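Local coordinates for acetyl-CoA C-acetyltransferase (Syntrophomonas wolfei subsp. wolfei, PDB 7N7Z), which probably catalyses the thiolase reaction, in which two molecules of acetyl-CoA condense reversibly to acetoacetyl-CoA and free coenzyme A, at residues D180-T185 with Q326-V331; K192-G197 with S218-P223. All coordinates share one frame; numbering follows the deposited sequence.

Contact 1: D180-T185 with Q326-V331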
loop_
_atom_site.group_PDB
_atom_site.type_symbol
_atom_site.label_atom_id
_atom_site.label_comp_id
_atom_site.label_asym_id
_atom_site.label_seq_id
_atom_site.Cartn_x
_atom_site.Cartn_y
_atom_site.Cartn_z
ATOM N N ASP B 180 21.953 24.370 -22.482
ATOM C CA ASP B 180 20.696 24.802 -23.080
ATOM C C ASP B 180 20.822 24.928 -24.593
ATOM O O ASP B 180 19.869 24.639 -25.326
ATOM C CB ASP B 180 20.253 26.129 -22.463
ATOM C CG ASP B 180 19.576 25.951 -21.114
ATOM O OD1 ASP B 180 19.029 24.857 -20.855
ATOM O OD2 ASP B 180 19.588 26.907 -20.311
ATOM N N ALA B 181 21.991 25.352 -25.080
ATOM C CA ALA B 181 22.192 25.470 -26.520
ATOM C C ALA B 181 22.047 24.115 -27.203
ATOM O O ALA B 181 21.263 23.962 -28.148
ATOM C CB ALA B 181 23.567 26.075 -26.806
ATOM N N LEU B 182 22.797 23.115 -26.735
ATOM C CA LEU B 182 22.682 21.778 -27.306
ATOM C C LEU B 182 21.258 21.253 -27.174
ATOM O O LEU B 182 20.683 20.729 -28.135
ATOM C CB LEU B 182 23.670 20.832 -26.622
ATOM C CG LEU B 182 23.788 19.433 -27.234
ATOM C CD1 LEU B 182 25.221 18.931 -27.148
ATOM C CD2 LEU B 182 22.842 18.455 -26.553
ATOM N N ALA B 183 20.670 21.395 -25.984
ATOM C CA ALA B 183 19.334 20.859 -25.748
ATOM C C ALA B 183 18.320 21.443 -26.720
ATOM O O ALA B 183 17.427 20.733 -27.197
ATOM C CB ALA B 183 18.912 21.135 -24.305
ATOM N N LEU B 184 18.435 22.738 -27.022
ATOM C CA LEU B 184 17.494 23.366 -27.945
ATOM C C LEU B 184 17.502 22.659 -29.294
ATOM O O LEU B 184 16.445 22.304 -29.829
ATOM C CB LEU B 184 17.834 24.848 -28.107
ATOM C CG LEU B 184 17.042 25.609 -29.175
ATOM C CD1 LEU B 184 15.566 25.670 -28.813
ATOM C CD2 LEU B 184 17.607 27.009 -29.364
ATOM N N THR B 185 18.692 22.441 -29.860
ATOM C CA THR B 185 18.779 21.800 -31.168
ATOM C C THR B 185 18.095 20.438 -31.163
ATOM O O THR B 185 17.477 20.044 -32.157
ATOM C CB THR B 185 20.243 21.659 -31.589
ATOM O OG1 THR B 185 21.022 21.187 -30.483
ATOM C CG2 THR B 185 20.794 22.995 -32.060
ATOM N N GLN B 326 25.821 15.667 -20.061
ATOM C CA GLN B 326 26.385 14.339 -20.280
ATOM C C GLN B 326 26.999 14.226 -21.669
ATOM O O GLN B 326 28.101 13.689 -21.828
ATOM C CB GLN B 326 25.302 13.277 -20.081
ATOM C CG GLN B 326 25.763 11.852 -20.344
ATOM C CD GLN B 326 25.239 11.284 -21.654
ATOM O OE1 GLN B 326 24.363 11.864 -22.297
ATOM N NE2 GLN B 326 25.776 10.137 -22.051
ATOM N N VAL B 327 26.302 14.733 -22.687
ATOM C CA VAL B 327 26.825 14.681 -24.050
ATOM C C VAL B 327 28.091 15.519 -24.161
ATOM O O VAL B 327 29.130 15.049 -24.641
ATOM C CB VAL B 327 25.757 15.151 -25.053
ATOM C CG1 VAL B 327 26.296 15.082 -26.478
ATOM C CG2 VAL B 327 24.494 14.326 -24.911
ATOM N N LEU B 328 28.021 16.779 -23.728
ATOM C CA LEU B 328 29.188 17.650 -23.814
ATOM C C LEU B 328 30.371 17.070 -23.051
ATOM O O LEU B 328 31.526 17.334 -23.403
ATOM C CB LEU B 328 28.839 19.043 -23.290
ATOM C CG LEU B 328 27.735 19.786 -24.048
ATOM C CD1 LEU B 328 27.568 21.191 -23.494
ATOM C CD2 LEU B 328 28.014 19.840 -25.545
ATOM N N GLY B 329 30.108 16.275 -22.013
ATOM C CA GLY B 329 31.188 15.556 -21.360
ATOM C C GLY B 329 31.758 14.462 -22.241
ATOM O O GLY B 329 32.970 14.226 -22.251
ATOM N N VAL B 330 30.895 13.781 -22.998
ATOM C CA VAL B 330 31.369 12.757 -23.924
ATOM C C VAL B 330 32.227 13.388 -25.012
ATOM O O VAL B 330 33.289 12.862 -25.369
ATOM C CB VAL B 330 30.176 11.984 -24.520
ATOM C CG1 VAL B 330 30.616 11.172 -25.729
ATOM C CG2 VAL B 330 29.550 11.083 -23.465
ATOM N N VAL B 331 31.781 14.522 -25.559
ATOM C CA VAL B 331 32.581 15.235 -26.554
ATOM C C VAL B 331 33.961 15.548 -25.994
ATOM O O VAL B 331 34.978 15.384 -26.678
ATOM C CB VAL B 331 31.857 16.518 -27.006
ATOM C CG1 VAL B 331 32.750 17.332 -27.939
ATOM C CG2 VAL B 331 30.544 16.183 -27.689
#
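L182 on helix 176-196 meets V327 and L328 on helix 324-336 in a small, purely apolar helix-to-helix contact that joins the two sequence halves of the thiolase fold. Only 121 Å² is buried, and the nearest alpha carbons of the two segments, those of L182 and L328, are 8.5 Å from each other; the two leucines reach toward one another from their helices, with V327 alongside. L182 has CG anti to its backbone nitrogen (chi1 -173°), which carries CD1 across to both neighbours. CD1 touches the CG1 methyl of V327 at 4.1 Å. It also meets L328: the two leucine side chains run alongside each other, pointing opposite ways, with CD1 of L182 modelled 3.3 Å from CD2 of L328. That separation is too short for two relaxed methyls and, as the chi2 of L182 (144°) is far from a staggered value, the exact placement of this branch is doubtful. L182 also touches I354 of the short helix 353-356. The arrangement is an example of how, in a thiolase, a helix from the long insertion between strands 113-121 and 254-264 rests on a helix of the C-terminal half.

Contact 2: K192-G197 with S218-P223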
loop_
_atom_site.group_PDB
_atom_site.type_symbol
_atom_site.label_atom_id
_atom_site.label_comp_id
_atom_site.label_asym_id
_atom_site.label_seq_id
_atom_site.Cartn_x
_atom_site.Cartn_y
_atom_site.Cartn_z
ATOM N N LYS B 192 11.438 19.138 -35.959
ATOM C CA LYS B 192 11.591 19.138 -37.409
ATOM C C LYS B 192 11.266 17.769 -37.998
ATOM O O LYS B 192 10.387 17.638 -38.859
ATOM C CB LYS B 192 13.019 19.557 -37.771
ATOM C CG LYS B 192 13.245 19.829 -39.249
ATOM C CD LYS B 192 14.572 20.550 -39.474
ATOM C CE LYS B 192 15.137 20.294 -40.868
ATOM N NZ LYS B 192 16.608 20.035 -40.838
ATOM N N ALA B 193 11.965 16.733 -37.534
ATOM C CA ALA B 193 11.800 15.406 -38.115
ATOM C C ALA B 193 10.415 14.832 -37.853
ATOM O O ALA B 193 9.877 14.109 -38.700
ATOM C CB ALA B 193 12.867 14.461 -37.567
ATOM N N VAL B 194 9.828 15.125 -36.693
ATOM C CA VAL B 194 8.502 14.600 -36.381
ATOM C C VAL B 194 7.480 15.125 -37.381
ATOM O O VAL B 194 6.759 14.354 -38.027
ATOM C CB VAL B 194 8.109 14.956 -34.936
ATOM C CG1 VAL B 194 6.604 14.835 -34.743
ATOM C CG2 VAL B 194 8.849 14.068 -33.951
ATOM N N ASP B 195 7.407 16.448 -37.529
ATOM C CA ASP B 195 6.393 17.036 -38.396
ATOM C C ASP B 195 6.641 16.701 -39.861
ATOM O O ASP B 195 5.687 16.585 -40.637
ATOM C CB ASP B 195 6.351 18.551 -38.196
ATOM C CG ASP B 195 6.087 18.940 -36.756
ATOM O OD1 ASP B 195 5.201 18.325 -36.124
ATOM O OD2 ASP B 195 6.765 19.862 -36.254
ATOM N N GLU B 196 7.903 16.538 -40.257
ATOM C CA GLU B 196 8.225 16.218 -41.642
ATOM C C GLU B 196 8.045 14.741 -41.967
ATOM O O GLU B 196 8.169 14.364 -43.137
ATOM C CB GLU B 196 9.663 16.641 -41.954
ATOM C CG GLU B 196 9.876 18.149 -41.925
ATOM C CD GLU B 196 11.336 18.539 -42.062
ATOM O OE1 GLU B 196 12.204 17.642 -41.988
ATOM O OE2 GLU B 196 11.615 19.743 -42.249
ATOM N N GLY B 197 7.759 13.902 -40.972
ATOM C CA GLY B 197 7.512 12.497 -41.223
ATOM C C GLY B 197 8.749 11.652 -41.405
ATOM O O GLY B 197 8.668 10.583 -42.017
ATOM N N SER B 218 0.677 7.997 -33.572
ATOM C CA SER B 218 1.624 7.745 -34.647
ATOM C C SER B 218 2.830 8.675 -34.621
ATOM O O SER B 218 3.724 8.518 -35.460
ATOM C CB SER B 218 0.926 7.875 -36.011
ATOM O OG SER B 218 0.134 9.051 -36.065
ATOM N N LYS B 219 2.886 9.625 -33.691
ATOM C CA LYS B 219 3.932 10.637 -33.667
ATOM C C LYS B 219 4.562 10.707 -32.285
ATOM O O LYS B 219 3.871 10.583 -31.270
ATOM C CB LYS B 219 3.375 12.015 -34.046
ATOM C CG LYS B 219 3.009 12.157 -35.515
ATOM C CD LYS B 219 2.142 13.388 -35.759
ATOM C CE LYS B 219 0.843 13.040 -36.484
ATOM N NZ LYS B 219 -0.283 12.799 -35.534
ATOM N N ASP B 220 5.877 10.905 -32.255
ATOM C CA ASP B 220 6.573 11.142 -30.999
ATOM C C ASP B 220 6.125 12.473 -30.410
ATOM O O ASP B 220 5.987 13.469 -31.125
ATOM C CB ASP B 220 8.083 11.127 -31.226
ATOM C CG ASP B 220 8.560 9.835 -31.868
ATOM O OD1 ASP B 220 8.249 8.753 -31.325
ATOM O OD2 ASP B 220 9.238 9.900 -32.916
ATOM N N GLU B 221 5.894 12.489 -29.096
ATOM C CA GLU B 221 5.197 13.599 -28.454
ATOM C C GLU B 221 5.988 14.257 -27.330
ATOM O O GLU B 221 5.426 15.081 -26.599
ATOM C CB GLU B 221 3.844 13.118 -27.916
ATOM C CG GLU B 221 3.916 11.810 -27.146
ATOM C CD GLU B 221 2.560 11.347 -26.649
ATOM O OE1 GLU B 221 1.574 11.473 -27.404
ATOM O OE2 GLU B 221 2.483 10.853 -25.503
ATOM N N HIS B 222 7.271 13.935 -27.174
ATOM C CA HIS B 222 8.057 14.551 -26.113
ATOM C C HIS B 222 8.601 15.937 -26.460
ATOM O O HIS B 222 8.667 16.795 -25.570
ATOM C CB HIS B 222 9.232 13.651 -25.722
ATOM C CG HIS B 222 10.057 14.200 -24.600
ATOM N ND1 HIS B 222 9.613 14.230 -23.296
ATOM C CD2 HIS B 222 11.295 14.751 -24.588
ATOM C CE1 HIS B 222 10.540 14.774 -22.528
ATOM N NE2 HIS B 222 11.573 15.095 -23.287
ATOM N N PRO B 223 9.012 16.209 -27.703
ATOM C CA PRO B 223 9.760 17.449 -27.954
ATOM C C PRO B 223 8.950 18.687 -27.604
ATOM O O PRO B 223 7.727 18.728 -27.762
ATOM C CB PRO B 223 10.074 17.387 -29.454
ATOM C CG PRO B 223 9.098 16.450 -30.027
ATOM C CD PRO B 223 8.744 15.472 -28.954
#
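V194, K219 and D220 make a contact without a hydrogen bond between the segments: the end of helix 176-196 is packed against the loop that follows strand 215-217, and 156 Å² is buried. The apolar part depends on both methyls of V194. With CG1 anti to the backbone nitrogen (chi1 161°), both branches bear on the carbonyl oxygen O of D220, CG1 at 3.9 Å and CG2 at 4.1 Å, a van der Waals contact with the main chain. CG1 is also 4.3 Å from CB of K219, and CG2 reaches the CB of D220 at 4.1 Å. K219 gives only the base of its side chain; the remainder extends off the helix. P223 lies at the margin, its CG 4.6 Å from CG2 of V194, and its ring rests on A190 and V191, one turn back.

The polar groups turn elsewhere. D220 offers V194 its CB, whereas its carboxylate is held from outside: OD1 accepts a hydrogen bond from the backbone N of I18 and forms a salt bridge with R15. D195, next to V194 on the helix, is paired through OD1 with R225, on the continuation of the same loop.

Backbone bonds shape the helix end itself. A Schellman motif closes it at G197, whose phi of 80° breaks the helical path; its N donates to O of V194 over 3.1 Å, so V194 takes part in both the packing and the termination.

The chemistry therefore divides the work. Between the two segments the fit relies on the shape and burial of the V194 methyls, while the D220 carboxylate ties the loop to another part of the fold and the D195-R225 salt bridge, at the margin, reinforces the same junction.

Contacts 1 and 2 share helix 176-196, which meets helix 324-336 through L182 and, three turns later, the loop 218-223 through V194. Their centres are about 20 Å apart and their nearest atoms about 7 Å, so they do not touch; in sequence, both segments of contact 2 fall between those of contact 1. Contact 1 comes nearer the predicted catalytic residues: the side chain of V327 is about 8 Å from that of C388 and about 11 Å from that of H358, while D220 in contact 2 is about 12 Å from H358, side chain to side chain. One helix thus joins segments 141 residues apart in contact 1 and 21 apart in contact 2.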